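Local coordinates for protein UV damage endonuclease (Sulfolobus acidocaldarius, PDB 3TC3) that probably cuts DNA next to UV-induced and other lesions, acting as a metal-dependent repair endonuclease built on a manganese-binding TIM barrel, at residues V126-V131 with N175-N180; S202-L207 with L227-S232. All blocks are in the same frame, centred on the assembly; numbering follows the deposited sequence.

In the fold
Both contacts lie on the outer layer of one closed eight-stranded parallel barrel and illustrate how a TIM barrel ties its connecting loops to its helices. Interaction 1 joins the loop after strand 117-120 to helix 170-181; interaction 2 joins the start of helix 203-213 to the loop between helices 221-226 and 233-241. They follow one another along the chain, the first closing before the second opens. Their centres are 20 Å apart and their nearest atoms about 7 Å, without touching. The two helices adjoin, however, since Phe177 packs on Ile209 and Ile178 on Trp208, so the two contacts are joined through the packing of helix 170-181 on helix 203-213, on the outside of the barrel that holds the manganese.

Interaction 1: V126-V131 with N175-N180; sequences VVLNSV and NRFIEN
Arg176 and Asn180, one turn apart on helix 170-181 of the TIM barrel, reach the type I beta turn from Val127 to Ser130 and bond to the carbonyl oxygens of Asn129 and Leu128. The turn itself is closed by Ser130 N and Val127 O, 3.1 Å apart. The carbonyl of Asn129 receives Arg176 NE at 2.7 Å, with the oxygen almost in the guanidinium plane and the N-H...O angle 155°; Arg176 NH2 adds a weak second bond to that same oxygen. A bend in the arginine chain (chi3 -48°) turns this N-H edge back onto the loop. NH1 is satisfied by Met167 O, while NH2 also has a weak bond to Ser173 OG. Over the centre of one guanidinium face sits Val131 CG1, 3.4 Å above the plane. An alanine in place of Arg176 would take away both donors to Asn129 O and would probably leave that carbonyl without its mate and Val131 without the flat surface it packs on. The Asn129 side chain turns elsewhere: its ND2 gives hydrogen bonds to Ser165 O and Ser173 O, and its CB lies 3.5 Å from Phe177 N, at the edge of the phenyl ring. Leu128 reaches the ring from another direction, crossing it at about a right angle. Its CD2 lies over the face, 4.3 Å from the Phe177 centroid, a CH-pi contact that joins an apolar patch with Ile161 of strand 158-162. At the other end of the helical turn, the Asn180 amide donates once to the loop directly and once through a water. ND2 donates to Leu128 O at 2.9 Å, in the carbonyl plane, and to a water that in turn donates to Ser130 O at 2.7 Å.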
# COMPACT_ATOMS: atom_id res chain seq x y z
N VAL A 126 -4.10 11.57 -3.27
CA VAL A 126 -5.24 11.41 -2.36
C VAL A 126 -4.96 12.22 -1.09
O VAL A 126 -4.06 11.90 -0.30
CB VAL A 126 -5.46 9.90 -2.06
CG1 VAL A 126 -6.55 9.67 -0.98
CG2 VAL A 126 -5.86 9.30 -3.38
N VAL A 127 -5.83 13.21 -0.90
CA VAL A 127 -5.70 14.10 0.29
C VAL A 127 -7.09 14.16 0.91
O VAL A 127 -7.89 15.07 0.64
CB VAL A 127 -5.23 15.54 -0.10
CG1 VAL A 127 -4.96 16.25 1.23
CG2 VAL A 127 -3.96 15.46 -0.99
N LEU A 128 -7.37 13.15 1.74
CA LEU A 128 -8.78 12.94 2.18
C LEU A 128 -9.18 14.10 3.08
O LEU A 128 -10.38 14.40 3.15
CB LEU A 128 -8.88 11.57 2.91
CG LEU A 128 -10.33 11.38 3.46
CD1 LEU A 128 -11.37 11.24 2.31
CD2 LEU A 128 -10.25 10.04 4.17
N ASN A 129 -8.19 14.74 3.75
CA ASN A 129 -8.52 15.83 4.68
C ASN A 129 -8.22 17.19 4.07
O ASN A 129 -8.01 18.23 4.77
CB ASN A 129 -7.70 15.67 5.96
CG ASN A 129 -6.25 16.02 5.75
OD1 ASN A 129 -5.75 16.09 4.62
ND2 ASN A 129 -5.58 16.40 6.87
N SER A 130 -8.19 17.30 2.75
CA SER A 130 -7.99 18.65 2.16
C SER A 130 -9.05 19.66 2.57
O SER A 130 -10.20 19.30 2.78
CB SER A 130 -8.12 18.53 0.60
OG SER A 130 -7.81 19.80 -0.02
N VAL A 131 -8.65 20.91 2.66
CA VAL A 131 -9.66 21.98 2.85
C VAL A 131 -10.42 22.34 1.57
O VAL A 131 -11.43 23.05 1.61
CB VAL A 131 -9.02 23.28 3.43
CG1 VAL A 131 -8.29 23.05 4.77
CG2 VAL A 131 -8.03 23.91 2.48
N ASN A 175 -9.01 16.51 12.66
CA ASN A 175 -10.44 16.45 12.73
C ASN A 175 -11.08 16.51 11.34
O ASN A 175 -12.06 15.76 11.14
CB ASN A 175 -10.92 17.53 13.68
CG ASN A 175 -10.77 17.05 15.17
OD1 ASN A 175 -11.24 15.92 15.56
ND2 ASN A 175 -10.11 17.84 15.96
N ARG A 176 -10.48 17.23 10.40
CA ARG A 176 -10.99 17.21 9.00
C ARG A 176 -10.81 15.78 8.43
O ARG A 176 -11.70 15.27 7.73
CB ARG A 176 -10.24 18.13 8.02
CG ARG A 176 -10.51 19.63 8.30
CD ARG A 176 -10.09 20.49 7.06
NE ARG A 176 -8.74 20.16 6.55
CZ ARG A 176 -7.62 20.59 7.09
NH1 ARG A 176 -7.64 21.46 8.14
NH2 ARG A 176 -6.46 20.19 6.59
N PHE A 177 -9.72 15.11 8.79
CA PHE A 177 -9.59 13.75 8.25
C PHE A 177 -10.73 12.87 8.75
O PHE A 177 -11.31 12.09 8.01
CB PHE A 177 -8.25 13.18 8.69
CG PHE A 177 -8.03 11.77 8.19
CD1 PHE A 177 -8.59 10.64 8.87
CD2 PHE A 177 -7.25 11.56 7.05
CE1 PHE A 177 -8.40 9.40 8.33
CE2 PHE A 177 -7.11 10.26 6.51
CZ PHE A 177 -7.65 9.16 7.18
N ILE A 178 -10.93 12.89 10.06
CA ILE A 178 -12.00 12.06 10.69
C ILE A 178 -13.41 12.41 10.11
O ILE A 178 -14.16 11.47 9.75
CB ILE A 178 -12.00 12.24 12.20
CG1 ILE A 178 -10.72 11.56 12.77
CG2 ILE A 178 -13.27 11.59 12.82
CD1 ILE A 178 -10.50 11.81 14.27
N GLU A 179 -13.69 13.72 9.93
CA GLU A 179 -14.98 14.13 9.38
C GLU A 179 -15.20 13.54 7.99
O GLU A 179 -16.25 13.01 7.70
CB GLU A 179 -15.13 15.66 9.35
CG GLU A 179 -16.63 16.04 9.11
CD GLU A 179 -17.00 17.46 8.66
OE1 GLU A 179 -16.14 18.34 8.53
OE2 GLU A 179 -18.23 17.64 8.41
N ASN A 180 -14.16 13.66 7.13
CA ASN A 180 -14.36 13.24 5.75
C ASN A 180 -14.30 11.71 5.64
O ASN A 180 -15.00 11.12 4.82
CB ASN A 180 -13.24 13.84 4.87
CG ASN A 180 -13.41 15.41 4.72
OD1 ASN A 180 -14.48 15.92 5.13
ND2 ASN A 180 -12.47 16.12 4.21
O HOH W 1 -12.69 19.00 3.74

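Interaction 2: S202-L207 with L227-S232; sequences SVKDCL and LNNGES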
# COMPACT_ATOMS: atom_id res chain seq x y z
N SER A 202 2.82 11.82 12.77
CA SER A 202 3.61 10.78 13.40
C SER A 202 2.76 9.56 13.73
O SER A 202 1.53 9.61 13.56
CB SER A 202 4.17 11.36 14.73
OG SER A 202 3.06 11.63 15.63
N VAL A 203 3.37 8.51 14.22
CA VAL A 203 2.63 7.38 14.79
C VAL A 203 1.61 7.85 15.84
O VAL A 203 0.44 7.42 15.84
CB VAL A 203 3.57 6.34 15.31
CG1 VAL A 203 2.80 5.20 16.01
CG2 VAL A 203 4.33 5.73 14.10
N LYS A 204 2.04 8.71 16.77
CA LYS A 204 1.14 9.23 17.79
C LYS A 204 -0.11 9.83 17.17
O LYS A 204 -1.27 9.61 17.65
CB LYS A 204 1.88 10.30 18.62
CG LYS A 204 1.01 10.92 19.74
CD LYS A 204 1.96 11.82 20.55
CE LYS A 204 1.13 12.69 21.44
NZ LYS A 204 1.87 13.79 22.07
N ASP A 205 0.08 10.62 16.11
CA ASP A 205 -1.07 11.29 15.46
C ASP A 205 -2.01 10.27 14.80
O ASP A 205 -3.22 10.33 14.92
CB ASP A 205 -0.53 12.24 14.39
CG ASP A 205 0.16 13.45 14.97
OD1 ASP A 205 -0.26 14.01 16.01
OD2 ASP A 205 1.16 13.83 14.39
N CYS A 206 -1.40 9.27 14.16
CA CYS A 206 -2.23 8.19 13.55
C CYS A 206 -2.98 7.39 14.60
O CYS A 206 -4.17 7.05 14.38
CB CYS A 206 -1.36 7.24 12.69
SG CYS A 206 -0.65 8.09 11.24
N LEU A 207 -2.37 7.20 15.75
CA LEU A 207 -3.05 6.44 16.83
C LEU A 207 -4.25 7.28 17.33
O LEU A 207 -5.30 6.72 17.70
CB LEU A 207 -2.06 6.19 17.95
CG LEU A 207 -1.00 5.14 17.61
CD1 LEU A 207 0.02 5.00 18.77
CD2 LEU A 207 -1.65 3.79 17.34
N LEU A 227 10.59 11.05 12.27
CA LEU A 227 9.58 11.90 12.93
C LEU A 227 8.87 11.05 13.99
O LEU A 227 8.06 10.16 13.63
CB LEU A 227 8.55 12.40 11.89
CG LEU A 227 7.48 13.29 12.53
CD1 LEU A 227 8.12 14.66 12.96
CD2 LEU A 227 6.34 13.49 11.55
N ASN A 228 9.20 11.28 15.27
CA ASN A 228 8.63 10.46 16.32
C ASN A 228 8.47 11.26 17.61
O ASN A 228 8.82 12.42 17.66
CB ASN A 228 9.44 9.22 16.55
CG ASN A 228 10.88 9.54 17.02
OD1 ASN A 228 11.09 10.12 18.08
ND2 ASN A 228 11.85 9.07 16.27
N ASN A 229 7.90 10.60 18.62
CA ASN A 229 7.76 11.19 19.95
C ASN A 229 8.53 10.34 20.93
O ASN A 229 8.07 10.19 22.11
CB ASN A 229 6.28 11.21 20.28
CG ASN A 229 5.59 12.28 19.54
OD1 ASN A 229 5.60 13.46 19.96
ND2 ASN A 229 5.00 11.90 18.38
N GLY A 230 9.68 9.82 20.51
CA GLY A 230 10.56 9.03 21.41
C GLY A 230 10.30 7.57 21.60
O GLY A 230 11.06 6.89 22.33
N GLU A 231 9.26 7.04 20.95
CA GLU A 231 8.95 5.63 21.08
C GLU A 231 9.98 4.75 20.44
O GLU A 231 10.38 4.98 19.29
CB GLU A 231 7.59 5.29 20.45
CG GLU A 231 6.48 6.28 20.76
CD GLU A 231 6.27 7.38 19.71
OE1 GLU A 231 7.27 7.89 19.08
OE2 GLU A 231 5.11 7.80 19.60
N SER A 232 10.43 3.71 21.14
CA SER A 232 11.19 2.66 20.48
C SER A 232 10.39 1.93 19.39
O SER A 232 9.11 2.02 19.36
CB SER A 232 11.67 1.61 21.51
OG SER A 232 10.52 0.98 22.12
O HOH W 2 3.64 14.02 16.81
O HOH W 3 6.27 8.40 14.84
O HOH W 4 4.93 9.22 17.26
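The capping box that starts helix 203-213 of the barrel, with Ser202 as N-cap, faces the loop 227-232 through Asn229, largely by way of water. Inside the box, Asp205 N donates to Ser202 OG at 3.2 Å, and Ser202 N returns a bond to Asp205 OD2, which it meets on the anti side of the carboxylate. The serine's chi1 of 65° holds OG between its own N and carbonyl carbon, turned back over the first turn of the helix. Asp205 OD2 also forms a salt bridge with Lys170.

The two backbone N-H groups between the cap and Asp205 are met by water. Val203 N donates to one that is linked to Leu227 O, and Lys204 N to another, which donates to Glu231 OE2 at 2.7 Å. This second water also accepts from Asn229 ND2 at 2.9 Å. The other N-H of Asn229 ND2 goes to a third water 3.0 Å away, which is also hydrogen-bonded to Ser202 OG. The negative charge of Glu231, joined by the second water to the start of the helix, is likely to be eased by the helix dipole.

Direct touching is modest. Lys204, its chain extended, crosses the Asn229 side chain at about a right angle, CB lying 3.5 Å from ND2 and CD close to the amide carbon, while Leu227 CD2 approaches Ser202 N at 4.1 Å. The loop is braced internally: Asn229 N donates to Glu231 OE1, and Asn228 OD1 accepts from Gly230 N at 2.8 Å, an Asx turn whose glycine has a positive phi of 85°. Paired side-chain and backbone bonds of this kind are typical of a helix N-terminus closed by a capping box, here at the start of helix 203-213, beside the loop between helices 221-226 and 233-241 of the TIM barrel.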